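Local coordinates for protein putative fructose-bisphosphate aldolase (Coccidioides immitis, PDB 3PM6) that binds a zinc ion within a TIM barrel of the class II fructose-bisphosphate aldolase family, at residues N36-L41 with E276-A281; L57-A62 with D159-T164; W61-Q64 with L70-T73; A81-T86 with G297-M302; E176-V181 with G219-L224. All coordinates share one frame; numbering follows the deposited sequence.

Contact 1 (N36-L41 with E276-A281); sequences NLEGIL and EEVTNA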
# COMPACT_ATOMS: atom_id res chain seq x y z
N ASN A 36 0.91 -0.64 -6.41
CA ASN A 36 1.52 -0.96 -5.15
C ASN A 36 2.02 0.28 -4.40
O ASN A 36 2.12 1.41 -4.95
CB ASN A 36 2.65 -1.98 -5.36
CG ASN A 36 3.63 -1.57 -6.45
OD1 ASN A 36 4.12 -0.44 -6.48
ND2 ASN A 36 3.89 -2.49 -7.38
N LEU A 37 2.28 0.07 -3.13
CA LEU A 37 2.78 1.12 -2.25
C LEU A 37 4.13 1.66 -2.73
O LEU A 37 4.37 2.84 -2.59
CB LEU A 37 2.90 0.59 -0.81
CG LEU A 37 3.60 1.37 0.31
CD1 LEU A 37 3.14 2.79 0.41
CD2 LEU A 37 3.29 0.68 1.62
N GLU A 38 5.00 0.83 -3.29
CA GLU A 38 6.24 1.34 -3.84
C GLU A 38 5.97 2.42 -4.90
O GLU A 38 6.67 3.43 -4.96
CB GLU A 38 7.11 0.22 -4.42
CG GLU A 38 7.60 -0.79 -3.40
CD GLU A 38 6.73 -2.05 -3.34
OE1 GLU A 38 5.49 -1.94 -3.44
OE2 GLU A 38 7.30 -3.15 -3.16
N GLY A 39 4.98 2.19 -5.75
CA GLY A 39 4.65 3.15 -6.80
C GLY A 39 4.04 4.41 -6.23
O GLY A 39 4.33 5.51 -6.72
N ILE A 40 3.21 4.26 -5.19
CA ILE A 40 2.62 5.41 -4.48
C ILE A 40 3.76 6.27 -3.90
O ILE A 40 3.79 7.48 -4.08
CB ILE A 40 1.60 4.93 -3.39
CG1 ILE A 40 0.34 4.30 -4.03
CG2 ILE A 40 1.25 6.05 -2.39
CD1 ILE A 40 -0.42 3.35 -3.10
N LEU A 41 4.73 5.62 -3.26
CA LEU A 41 5.83 6.36 -2.62
C LEU A 41 6.70 7.01 -3.68
O LEU A 41 7.09 8.17 -3.52
CB LEU A 41 6.69 5.44 -1.74
CG LEU A 41 6.00 5.11 -0.43
CD1 LEU A 41 6.84 4.16 0.42
CD2 LEU A 41 5.71 6.40 0.34
N GLU A 276 13.32 -0.54 -1.39
CA GLU A 276 13.99 0.73 -1.59
C GLU A 276 14.40 0.93 -3.03
O GLU A 276 14.16 2.01 -3.60
CB GLU A 276 15.20 0.87 -0.65
CG GLU A 276 14.81 1.09 0.84
CD GLU A 276 15.99 0.95 1.83
OE1 GLU A 276 17.18 0.91 1.41
OE2 GLU A 276 15.72 0.88 3.04
N GLU A 277 14.98 -0.11 -3.63
CA GLU A 277 15.50 -0.01 -4.99
C GLU A 277 14.40 0.14 -6.07
O GLU A 277 14.52 1.00 -6.96
CB GLU A 277 16.50 -1.16 -5.30
CG GLU A 277 17.81 -1.02 -4.48
CD GLU A 277 18.97 -1.88 -5.01
OE1 GLU A 277 18.90 -2.31 -6.18
OE2 GLU A 277 19.94 -2.12 -4.27
N VAL A 278 13.30 -0.62 -5.95
CA VAL A 278 12.19 -0.45 -6.88
C VAL A 278 11.57 0.94 -6.78
O VAL A 278 11.18 1.52 -7.79
CB VAL A 278 11.10 -1.57 -6.79
CG1 VAL A 278 11.69 -2.92 -7.22
CG2 VAL A 278 10.47 -1.66 -5.39
N THR A 279 11.50 1.48 -5.57
CA THR A 279 10.90 2.79 -5.38
C THR A 279 11.80 3.89 -5.98
O THR A 279 11.30 4.78 -6.68
CB THR A 279 10.66 3.06 -3.89
OG1 THR A 279 9.96 1.94 -3.35
CG2 THR A 279 9.84 4.31 -3.70
N ASN A 280 13.11 3.81 -5.72
CA ASN A 280 14.06 4.73 -6.32
C ASN A 280 14.03 4.71 -7.83
O ASN A 280 13.98 5.76 -8.43
CB ASN A 280 15.49 4.43 -5.85
CG ASN A 280 15.66 4.60 -4.35
OD1 ASN A 280 14.85 5.26 -3.71
ND2 ASN A 280 16.70 3.97 -3.78
N ALA A 281 14.07 3.52 -8.42
CA ALA A 281 14.03 3.36 -9.86
C ALA A 281 12.71 3.91 -10.47
O ALA A 281 12.74 4.61 -11.52
CB ALA A 281 14.24 1.92 -10.21
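Glu38 and Thr279 meet where the start of helix 37-49 runs past helix 271-292, the short segment axes approaching to 8.5 Å at an angle of 45°. The close packing is narrow and involves four buried residues. Thr279 OG1 lies 3.5 Å from Glu38 CB, the two side chains crossing at about a right angle. Its methyl CG2 packs against Glu38 O at 3.5 Å and Leu41 CB at 3.9 Å. Val278 CG2 presses on the stem of the acid, 3.6 Å from Glu38 CG, and the bend at chi2 (97°) turns the carboxylate off the line of that stem. Glu276, Glu277 and Asn280 take no part: Asn280 is exposed and the glutamates partly so, though Glu276 OE2 is hydrogen-bonded to Trp61 NE1 of the second subunit. Asn36 caps helix 37-49, its OD1 accepting from Gly39 N at 2.9 Å. The contact is held by van der Waals packing of carbons and oxygens, with no hydrogen bond across it. Its polar atoms are satisfied elsewhere, Glu38 OE2 by His275 ND1, and Thr279 OG1 by His275 O and Tyr65 OH of the second subunit, which ties the contact to the dimer partner.

Contact 2 (L57-A62 with D159-T164); sequences LLFPWA and DGVQDT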
# COMPACT_ATOMS: atom_id res chain seq x y z
N LEU A 57 -2.80 7.03 -10.22
CA LEU A 57 -3.85 6.27 -10.88
C LEU A 57 -3.92 4.84 -10.38
O LEU A 57 -2.91 4.16 -10.32
CB LEU A 57 -3.68 6.30 -12.41
CG LEU A 57 -4.28 7.54 -13.08
CD1 LEU A 57 -3.65 8.85 -12.48
CD2 LEU A 57 -4.05 7.50 -14.58
N LEU A 58 -5.11 4.37 -10.02
CA LEU A 58 -5.28 2.96 -9.68
C LEU A 58 -6.20 2.32 -10.72
O LEU A 58 -7.02 3.02 -11.31
CB LEU A 58 -5.86 2.81 -8.27
CG LEU A 58 -4.93 3.20 -7.10
CD1 LEU A 58 -5.79 3.21 -5.85
CD2 LEU A 58 -3.75 2.18 -6.93
N PHE A 59 -6.05 1.01 -10.97
CA PHE A 59 -6.97 0.28 -11.85
C PHE A 59 -8.07 -0.35 -11.01
O PHE A 59 -7.94 -0.41 -9.77
CB PHE A 59 -6.25 -0.79 -12.68
CG PHE A 59 -5.25 -0.23 -13.64
CD1 PHE A 59 -5.62 0.71 -14.61
CD2 PHE A 59 -3.93 -0.62 -13.57
CE1 PHE A 59 -4.68 1.25 -15.48
CE2 PHE A 59 -2.99 -0.08 -14.48
CZ PHE A 59 -3.38 0.84 -15.42
N PRO A 60 -9.18 -0.82 -11.65
CA PRO A 60 -10.18 -1.54 -10.84
C PRO A 60 -9.59 -2.72 -10.08
O PRO A 60 -10.10 -3.11 -9.02
CB PRO A 60 -11.20 -2.03 -11.91
CG PRO A 60 -11.18 -0.95 -12.96
CD PRO A 60 -9.78 -0.27 -12.88
N TRP A 61 -8.54 -3.30 -10.64
CA TRP A 61 -7.80 -4.37 -9.98
C TRP A 61 -7.38 -4.04 -8.55
O TRP A 61 -7.28 -4.95 -7.72
CB TRP A 61 -6.54 -4.75 -10.78
CG TRP A 61 -5.67 -5.70 -10.01
CD1 TRP A 61 -5.78 -7.06 -9.95
CD2 TRP A 61 -4.56 -5.35 -9.15
NE1 TRP A 61 -4.81 -7.59 -9.12
CE2 TRP A 61 -4.05 -6.56 -8.61
CE3 TRP A 61 -3.95 -4.14 -8.80
CZ2 TRP A 61 -2.95 -6.60 -7.74
CZ3 TRP A 61 -2.86 -4.17 -7.93
CH2 TRP A 61 -2.37 -5.40 -7.41
N ALA A 62 -7.09 -2.77 -8.26
CA ALA A 62 -6.66 -2.40 -6.94
C ALA A 62 -7.77 -2.62 -5.91
O ALA A 62 -7.52 -3.00 -4.76
CB ALA A 62 -6.16 -0.95 -6.91
N ASP A 159 -1.57 -4.61 -18.32
CA ASP A 159 -1.85 -5.25 -17.06
C ASP A 159 -2.83 -4.37 -16.28
O ASP A 159 -2.47 -3.28 -15.87
CB ASP A 159 -0.56 -5.44 -16.25
CG ASP A 159 -0.76 -6.28 -15.01
OD1 ASP A 159 -1.75 -7.05 -14.93
OD2 ASP A 159 0.09 -6.17 -14.09
N GLY A 160 -4.06 -4.84 -16.11
CA GLY A 160 -5.11 -4.09 -15.42
C GLY A 160 -6.07 -3.39 -16.38
O GLY A 160 -7.06 -2.78 -15.93
N VAL A 161 -5.77 -3.44 -17.68
CA VAL A 161 -6.64 -2.78 -18.70
C VAL A 161 -7.01 -3.81 -19.76
O VAL A 161 -6.12 -4.36 -20.41
CB VAL A 161 -5.92 -1.52 -19.32
CG1 VAL A 161 -6.79 -0.81 -20.41
CG2 VAL A 161 -5.52 -0.53 -18.21
N GLN A 162 -8.30 -4.13 -19.92
CA GLN A 162 -8.71 -5.20 -20.87
C GLN A 162 -8.30 -4.94 -22.34
O GLN A 162 -8.36 -3.79 -22.80
CB GLN A 162 -10.21 -5.48 -20.78
CG GLN A 162 -10.67 -6.82 -21.44
CD GLN A 162 -12.18 -6.83 -21.81
OE1 GLN A 162 -13.05 -6.64 -20.96
NE2 GLN A 162 -12.47 -7.05 -23.08
N ASP A 163 -7.84 -6.01 -23.01
CA ASP A 163 -7.73 -6.16 -24.50
C ASP A 163 -8.91 -5.54 -25.27
O ASP A 163 -10.02 -5.49 -24.76
CB ASP A 163 -7.59 -7.70 -24.95
CG ASP A 163 -8.78 -8.63 -24.45
OD1 ASP A 163 -8.73 -9.00 -23.22
OD2 ASP A 163 -9.75 -9.05 -25.23
N THR A 164 -8.65 -5.12 -26.52
CA THR A 164 -9.70 -4.74 -27.48
C THR A 164 -9.75 -5.74 -28.66
O THR A 164 -10.11 -5.38 -29.79
CB THR A 164 -9.47 -3.36 -28.05
OG1 THR A 164 -8.20 -3.35 -28.70
CG2 THR A 164 -9.57 -2.27 -26.94
O HOH W 1 -8.14 -3.67 -13.64
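The ring of Phe59 lies against the backbone of the 159-164 loop, with Gly160 C over one face, 4.3 Å above the plane and displaced toward the rim. Two further groups approach that ring obliquely. Val161 CG2 is tight against it, 3.4 Å from Phe59 CE1, and Asp159 O comes to 3.5 Å from Phe59 CE2; both come from the same side of the ring plane as Gly160. The torsion of Phe59 about CA-CB (chi1 -64°) sets CG opposite its own carbonyl carbon and turns the ring out to this loop. Lacking a side chain, Gly160 brings its CA to 4.1 Å from Phe59 CD2; the place of a CB on Gly160 would lie only about 2.7 Å from Phe59 CD2, and the positive phi (99°) also suits glycine.

No direct hydrogen bond joins the segments, but a water does. It accepts from Trp61 N at 3.0 Å and donates to Gly160 O at 2.7 Å, thus linking an amide in the first turn of helix 60-66 to the loop. Asp159 O is also held by Tyr35 OH, whose ring meets that of Phe59 with the planes about 50° apart. Val161 packs on His91, a zinc ligand, and its side chain is about 6 Å from the ion, which puts this part of the contact close to the metal site. Phe59 itself follows strand 54-58, touches Asp90 of strand 85-92 and Cys33 of strand 29-33, and leads into helix 60-66, while the loop belongs to the long link between strand 146-149 and helix 174-181.

Contact 3 (W61-Q64 with L70-T73); sequences WAIQ and LVRT
Helices 60-66 and 69-80, separated by a very short turn, bring Ala62 CA and Leu70 CA to 6.3 Å, while Ile63 CA and Val71 CA stand 7.3 Å apart. Leu70 CD1 serves two residues at once: it touches Ala62 CB at 3.9 Å and the indole of Trp61 at CZ3, 4.2 Å away, coming to the ring obliquely. The indole reaches this place because its CG stands opposite the backbone N (chi1 171°), which carries the six-membered ring over beside Leu70. A second, separate contact is made by Ile63 CG1 and Val71 CG2 at 3.9 Å, the two side chains slanting past each other. Between the main chains sits a water that donates to Ala62 O at 2.9 Å and accepts from Val71 N at 3.2 Å, joining a carbonyl of one helix to an amide near the start of the next.

Around this pair, Leu70 also packs on Ile40 of helix 37-49 and on Leu37 of the second subunit, and Val71 on Phe114. Trp61 stacks on Tyr65, and its NE1 is hydrogen-bonded to Glu276 OE2 of the second subunit. The side-chain contact is thus wholly apolar, and the bridging water gives the two backbones a polar link; the indole joins in through CZ3, while its N-H is used across the dimer.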
# COMPACT_ATOMS: atom_id res chain seq x y z
N TRP A 61 -8.54 -3.30 -10.64
CA TRP A 61 -7.80 -4.37 -9.98
C TRP A 61 -7.38 -4.04 -8.55
O TRP A 61 -7.28 -4.95 -7.72
CB TRP A 61 -6.54 -4.75 -10.78
CG TRP A 61 -5.67 -5.70 -10.01
CD1 TRP A 61 -5.78 -7.06 -9.95
CD2 TRP A 61 -4.56 -5.35 -9.15
NE1 TRP A 61 -4.81 -7.59 -9.12
CE2 TRP A 61 -4.05 -6.56 -8.61
CE3 TRP A 61 -3.95 -4.14 -8.80
CZ2 TRP A 61 -2.95 -6.60 -7.74
CZ3 TRP A 61 -2.86 -4.17 -7.93
CH2 TRP A 61 -2.37 -5.40 -7.41
N ALA A 62 -7.09 -2.77 -8.26
CA ALA A 62 -6.66 -2.40 -6.94
C ALA A 62 -7.77 -2.62 -5.91
O ALA A 62 -7.52 -3.00 -4.76
CB ALA A 62 -6.16 -0.95 -6.91
N ILE A 63 -9.01 -2.40 -6.33
CA ILE A 63 -10.16 -2.66 -5.47
C ILE A 63 -10.44 -4.19 -5.45
O ILE A 63 -10.58 -4.78 -4.37
CB ILE A 63 -11.38 -1.87 -5.95
CG1 ILE A 63 -11.12 -0.37 -5.84
CG2 ILE A 63 -12.62 -2.28 -5.16
CD1 ILE A 63 -11.93 0.48 -6.88
N GLN A 64 -10.46 -4.83 -6.64
CA GLN A 64 -10.65 -6.29 -6.77
C GLN A 64 -9.67 -7.01 -5.83
O GLN A 64 -10.06 -7.93 -5.13
CB GLN A 64 -10.45 -6.76 -8.24
CG GLN A 64 -11.67 -6.54 -9.17
CD GLN A 64 -11.36 -6.39 -10.70
OE1 GLN A 64 -10.32 -6.85 -11.25
NE2 GLN A 64 -12.31 -5.75 -11.39
N LEU A 70 -5.45 -0.25 -1.01
CA LEU A 70 -4.61 0.62 -1.83
C LEU A 70 -5.27 1.97 -1.98
O LEU A 70 -4.59 3.00 -2.01
CB LEU A 70 -4.37 0.00 -3.21
CG LEU A 70 -3.24 -0.99 -3.23
CD1 LEU A 70 -3.24 -1.81 -4.51
CD2 LEU A 70 -1.90 -0.23 -3.07
N VAL A 71 -6.60 1.96 -2.10
CA VAL A 71 -7.35 3.21 -2.27
C VAL A 71 -7.05 4.11 -1.06
O VAL A 71 -6.69 5.28 -1.24
CB VAL A 71 -8.86 2.95 -2.43
CG1 VAL A 71 -9.67 4.24 -2.44
CG2 VAL A 71 -9.14 2.16 -3.65
N ARG A 72 -7.19 3.54 0.15
CA ARG A 72 -7.04 4.28 1.41
C ARG A 72 -5.59 4.74 1.61
O ARG A 72 -5.35 5.88 1.99
CB ARG A 72 -7.49 3.41 2.60
N THR A 73 -4.64 3.85 1.37
CA THR A 73 -3.22 4.20 1.41
C THR A 73 -2.90 5.34 0.45
O THR A 73 -2.29 6.31 0.84
CB THR A 73 -2.35 3.00 1.03
OG1 THR A 73 -2.72 1.88 1.85
CG2 THR A 73 -0.86 3.32 1.23
O HOH W 2 -7.70 -1.00 -2.70

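Contact 4 (A81-T86 with G297-M302); sequences ASVPIT and GKAEFM
Ala299 and Val83 meet at the N-terminal end of the TIM-barrel strands, beside the start of strand 85-92, where the turn leading into that strand is covered by the chain's last modelled residues. The CA atoms of this pair are 5.9 Å apart, and the contact lies at the surface, with all four touching residues partly exposed.

Apolar packing makes up the whole of the contact between the segments. The methyl of Ala299 sits in the angle between two neighbours: its CB is 3.8 Å from Val83 CG1 and 3.9 Å from Pro84 CD. The chi1 of Val83 (-61°) points CG1 away from its own carbonyl and toward that methyl. Pro84 meets Ala299 through CD and Met302 through CG. Further apolar contacts reach helix 16-24: Pro84 touches Leu18, and Met302 touches Phe21.

Hydrogen bonds act within and around the segments, not across them. Residues 298-301 form a 3-10 turn; Met302 N to Ala299 O, at 3.0 Å, is its sound bond, while Phe301 N to Lys298 O is weak. Backbone bonds of Gly297 with Lys50 and of Ala299 with Arg51 fix the tail to the link between helix 37-49 and strand 54-58, and Pro84, through its carbonyl oxygen, is bonded to Ala54 in that same strand, so both segments rest on one part of the chain.

Methionine takes part by the base of its side chain, since the nearest approach is Met302 CB to Pro84 CG at 4.0 Å, and the bend at chi3 (81°) comes further out, at the thioether.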
# COMPACT_ATOMS: atom_id res chain seq x y z
N ALA A 81 0.75 14.99 1.21
CA ALA A 81 1.81 15.49 0.32
C ALA A 81 1.88 17.01 0.40
O ALA A 81 0.84 17.63 0.62
CB ALA A 81 1.51 15.04 -1.12
N SER A 82 3.07 17.59 0.18
CA SER A 82 3.26 19.06 0.20
C SER A 82 3.11 19.74 -1.15
O SER A 82 3.49 20.90 -1.31
CB SER A 82 4.61 19.46 0.81
OG SER A 82 5.68 19.00 0.00
N VAL A 83 2.60 18.99 -2.14
CA VAL A 83 2.34 19.51 -3.47
C VAL A 83 0.96 18.94 -3.82
O VAL A 83 0.51 17.97 -3.17
CB VAL A 83 3.44 19.07 -4.50
CG1 VAL A 83 4.81 19.61 -4.10
CG2 VAL A 83 3.49 17.55 -4.69
N PRO A 84 0.28 19.53 -4.82
CA PRO A 84 -1.04 18.97 -5.18
C PRO A 84 -0.94 17.59 -5.86
O PRO A 84 -0.35 17.45 -6.95
CB PRO A 84 -1.63 20.03 -6.11
CG PRO A 84 -0.79 21.23 -5.94
CD PRO A 84 0.58 20.70 -5.66
N ILE A 85 -1.49 16.58 -5.19
CA ILE A 85 -1.62 15.24 -5.75
C ILE A 85 -3.03 14.69 -5.47
O ILE A 85 -3.48 14.69 -4.32
CB ILE A 85 -0.59 14.27 -5.15
CG1 ILE A 85 0.82 14.87 -5.16
CG2 ILE A 85 -0.59 12.96 -5.93
CD1 ILE A 85 1.83 14.02 -4.40
N THR A 86 -3.71 14.19 -6.51
CA THR A 86 -5.04 13.61 -6.33
C THR A 86 -5.09 12.20 -6.86
O THR A 86 -4.16 11.75 -7.53
CB THR A 86 -6.14 14.47 -7.01
OG1 THR A 86 -5.94 14.46 -8.43
CG2 THR A 86 -6.09 15.95 -6.48
N GLY A 297 8.54 21.94 -11.07
CA GLY A 297 8.55 23.30 -10.54
C GLY A 297 7.20 23.98 -10.49
O GLY A 297 7.07 25.03 -9.86
N LYS A 298 6.17 23.41 -11.12
CA LYS A 298 4.89 24.11 -11.22
C LYS A 298 4.04 24.19 -9.94
O LYS A 298 3.11 25.00 -9.86
CB LYS A 298 4.06 23.58 -12.38
CG LYS A 298 4.73 23.73 -13.78
CD LYS A 298 4.60 25.18 -14.35
CE LYS A 298 4.97 25.21 -15.85
NZ LYS A 298 6.41 24.85 -16.12
N ALA A 299 4.35 23.36 -8.94
CA ALA A 299 3.60 23.36 -7.70
C ALA A 299 3.80 24.68 -6.95
O ALA A 299 2.93 25.07 -6.16
CB ALA A 299 3.98 22.16 -6.81
N GLU A 300 4.92 25.37 -7.20
CA GLU A 300 5.20 26.68 -6.57
C GLU A 300 4.10 27.73 -6.79
O GLU A 300 3.84 28.55 -5.92
CB GLU A 300 6.56 27.26 -7.04
N PHE A 301 3.47 27.69 -7.97
CA PHE A 301 2.43 28.66 -8.31
C PHE A 301 1.03 28.07 -8.15
O PHE A 301 0.04 28.70 -8.51
CB PHE A 301 2.66 29.23 -9.72
N MET A 302 0.97 26.86 -7.63
CA MET A 302 -0.28 26.25 -7.21
C MET A 302 -0.31 26.29 -5.69
O MET A 302 -1.31 26.65 -5.09
CB MET A 302 -0.38 24.82 -7.72
CG MET A 302 -0.14 24.70 -9.23
SD MET A 302 0.07 23.02 -9.82
CE MET A 302 -1.66 22.53 -9.91

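Contact 5 (E176-V181 with G219-L224); sequences ESEEFV and GERVGL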
# COMPACT_ATOMS: atom_id res chain seq x y z
N GLU A 176 -18.18 13.66 -32.09
CA GLU A 176 -18.38 12.70 -30.99
C GLU A 176 -17.91 13.36 -29.68
O GLU A 176 -18.56 13.20 -28.65
CB GLU A 176 -17.75 11.30 -31.24
CG GLU A 176 -17.86 10.28 -30.02
CD GLU A 176 -17.44 8.84 -30.35
OE1 GLU A 176 -17.00 8.57 -31.48
OE2 GLU A 176 -17.58 7.95 -29.47
N SER A 177 -16.84 14.16 -29.75
CA SER A 177 -16.36 14.92 -28.57
C SER A 177 -17.42 15.83 -27.99
O SER A 177 -17.68 15.79 -26.78
CB SER A 177 -15.12 15.73 -28.93
OG SER A 177 -14.05 14.89 -29.32
N GLU A 178 -18.02 16.65 -28.86
CA GLU A 178 -19.19 17.49 -28.52
C GLU A 178 -20.32 16.68 -27.90
O GLU A 178 -20.84 17.09 -26.86
CB GLU A 178 -19.72 18.21 -29.78
CG GLU A 178 -18.98 19.52 -30.13
CD GLU A 178 -19.13 19.92 -31.60
OE1 GLU A 178 -20.17 19.54 -32.21
OE2 GLU A 178 -18.21 20.59 -32.15
N GLU A 179 -20.69 15.56 -28.51
CA GLU A 179 -21.70 14.66 -27.91
C GLU A 179 -21.31 14.30 -26.47
O GLU A 179 -22.15 14.32 -25.58
CB GLU A 179 -21.98 13.38 -28.74
CG GLU A 179 -22.17 13.60 -30.29
CD GLU A 179 -22.46 12.29 -31.11
OE1 GLU A 179 -21.78 12.00 -32.16
OE2 GLU A 179 -23.42 11.59 -30.72
N PHE A 180 -20.03 14.00 -26.23
CA PHE A 180 -19.61 13.59 -24.88
C PHE A 180 -19.58 14.75 -23.86
O PHE A 180 -19.89 14.55 -22.68
CB PHE A 180 -18.31 12.79 -24.89
CG PHE A 180 -18.52 11.33 -25.12
CD1 PHE A 180 -18.64 10.47 -24.05
CD2 PHE A 180 -18.62 10.83 -26.41
CE1 PHE A 180 -18.86 9.13 -24.27
CE2 PHE A 180 -18.84 9.48 -26.63
CZ PHE A 180 -18.95 8.63 -25.57
N VAL A 181 -19.24 15.95 -24.33
CA VAL A 181 -19.28 17.15 -23.47
C VAL A 181 -20.68 17.36 -22.82
O VAL A 181 -20.78 17.78 -21.67
CB VAL A 181 -18.84 18.43 -24.26
CG1 VAL A 181 -19.29 19.72 -23.58
CG2 VAL A 181 -17.32 18.46 -24.46
N GLY A 219 -12.00 22.15 -26.42
CA GLY A 219 -10.92 22.45 -25.51
C GLY A 219 -11.22 23.46 -24.43
O GLY A 219 -10.68 23.36 -23.34
N GLU A 220 -12.08 24.42 -24.72
CA GLU A 220 -12.42 25.45 -23.72
C GLU A 220 -13.43 24.95 -22.68
O GLU A 220 -13.61 25.59 -21.64
CB GLU A 220 -12.89 26.73 -24.41
CG GLU A 220 -11.88 27.24 -25.46
CD GLU A 220 -12.18 28.65 -25.97
OE1 GLU A 220 -13.38 29.02 -26.12
OE2 GLU A 220 -11.19 29.38 -26.25
N ARG A 221 -14.07 23.81 -22.96
CA ARG A 221 -15.12 23.25 -22.10
C ARG A 221 -14.65 22.02 -21.31
O ARG A 221 -15.17 21.76 -20.22
CB ARG A 221 -16.41 22.94 -22.91
CG ARG A 221 -17.06 24.20 -23.59
CD ARG A 221 -18.30 23.88 -24.47
NE ARG A 221 -18.01 23.21 -25.75
CZ ARG A 221 -18.84 22.34 -26.32
NH1 ARG A 221 -19.99 22.03 -25.74
NH2 ARG A 221 -18.55 21.77 -27.46
N VAL A 222 -13.69 21.27 -21.86
CA VAL A 222 -13.15 20.09 -21.17
C VAL A 222 -11.61 19.98 -21.26
O VAL A 222 -10.99 20.50 -22.20
CB VAL A 222 -13.81 18.76 -21.66
CG1 VAL A 222 -15.31 18.79 -21.45
CG2 VAL A 222 -13.47 18.43 -23.12
N GLY A 223 -11.00 19.31 -20.28
CA GLY A 223 -9.56 19.02 -20.31
C GLY A 223 -9.28 17.81 -21.20
O GLY A 223 -10.15 16.97 -21.41
N LEU A 224 -8.09 17.73 -21.78
CA LEU A 224 -7.79 16.65 -22.72
C LEU A 224 -6.74 15.77 -22.11
O LEU A 224 -5.79 16.28 -21.52
CB LEU A 224 -7.32 17.20 -24.06
CG LEU A 224 -8.36 18.01 -24.85
CD1 LEU A 224 -7.77 18.53 -26.17
CD2 LEU A 224 -9.62 17.16 -25.14
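Val181, which packs on both Arg221 and Val222, is held in the last turn of helix 174-181 by a sound backbone bond, Val181 N to Ser177 O at 2.9 Å. Its two methyls part company. CG2 goes to Val222, 3.6 Å from Val222 CG1, the side chains slanting across each other. CG1, set opposite the backbone N by chi1 (161°), lies over one face of the guanidinium of Arg221, at a close 3.2 Å from NH1 and 3.8 Å from CZ. The two side chains cross at about a right angle, the arginine chain having turned at chi3 (-72°) to bring its flat end over the valine.

Glu178 reaches the same guanidinium differently: its CG comes in beside the rim of the group, close to its plane, 3.5 Å from Arg221 NH2. The carboxylate does not close on the group, for Glu178 OE2 stays 4.8 Å from Arg221 NH2 and the two planes are 45° apart.

The buried Val222 also touches Leu188 of the barrel strand 187-188 and precedes strand 223-226, while Val181 touches Val218 at the end of helix 208-218; the contact thus links a helix end to the entry of the next strand but one. Glu178 and Arg221 are exposed. Their opposite charges probably attract at long range without a salt bridge, so the close contact rests on aliphatic carbons meeting a guanidinium, with the valine pair as its inner part.

Overall arrangement
Contacts 1, 2 and 3 all touch the second subunit. Contact 3 bridges the other two, which do not touch each other directly: it shares Trp61 and Ala62 with contact 2, their centres about 12 Å apart, and joins contact 1 through Ile40 CD1 and Leu70 CD2 at 3.9 Å. Contact 2 comes close to the zinc ion, which His91, His196 and His227 bind: the side chain of Val161 is about 6 Å from it, against about 14 Å for that of Trp61 in contact 3. Contacts 4 and 5 touch no other chain. Contact 4 meets the same sheet as contact 2, through neighbouring strands, and contact 5 reaches it further round; contact 5 lies about 35 Å, centre to centre, from contact 1.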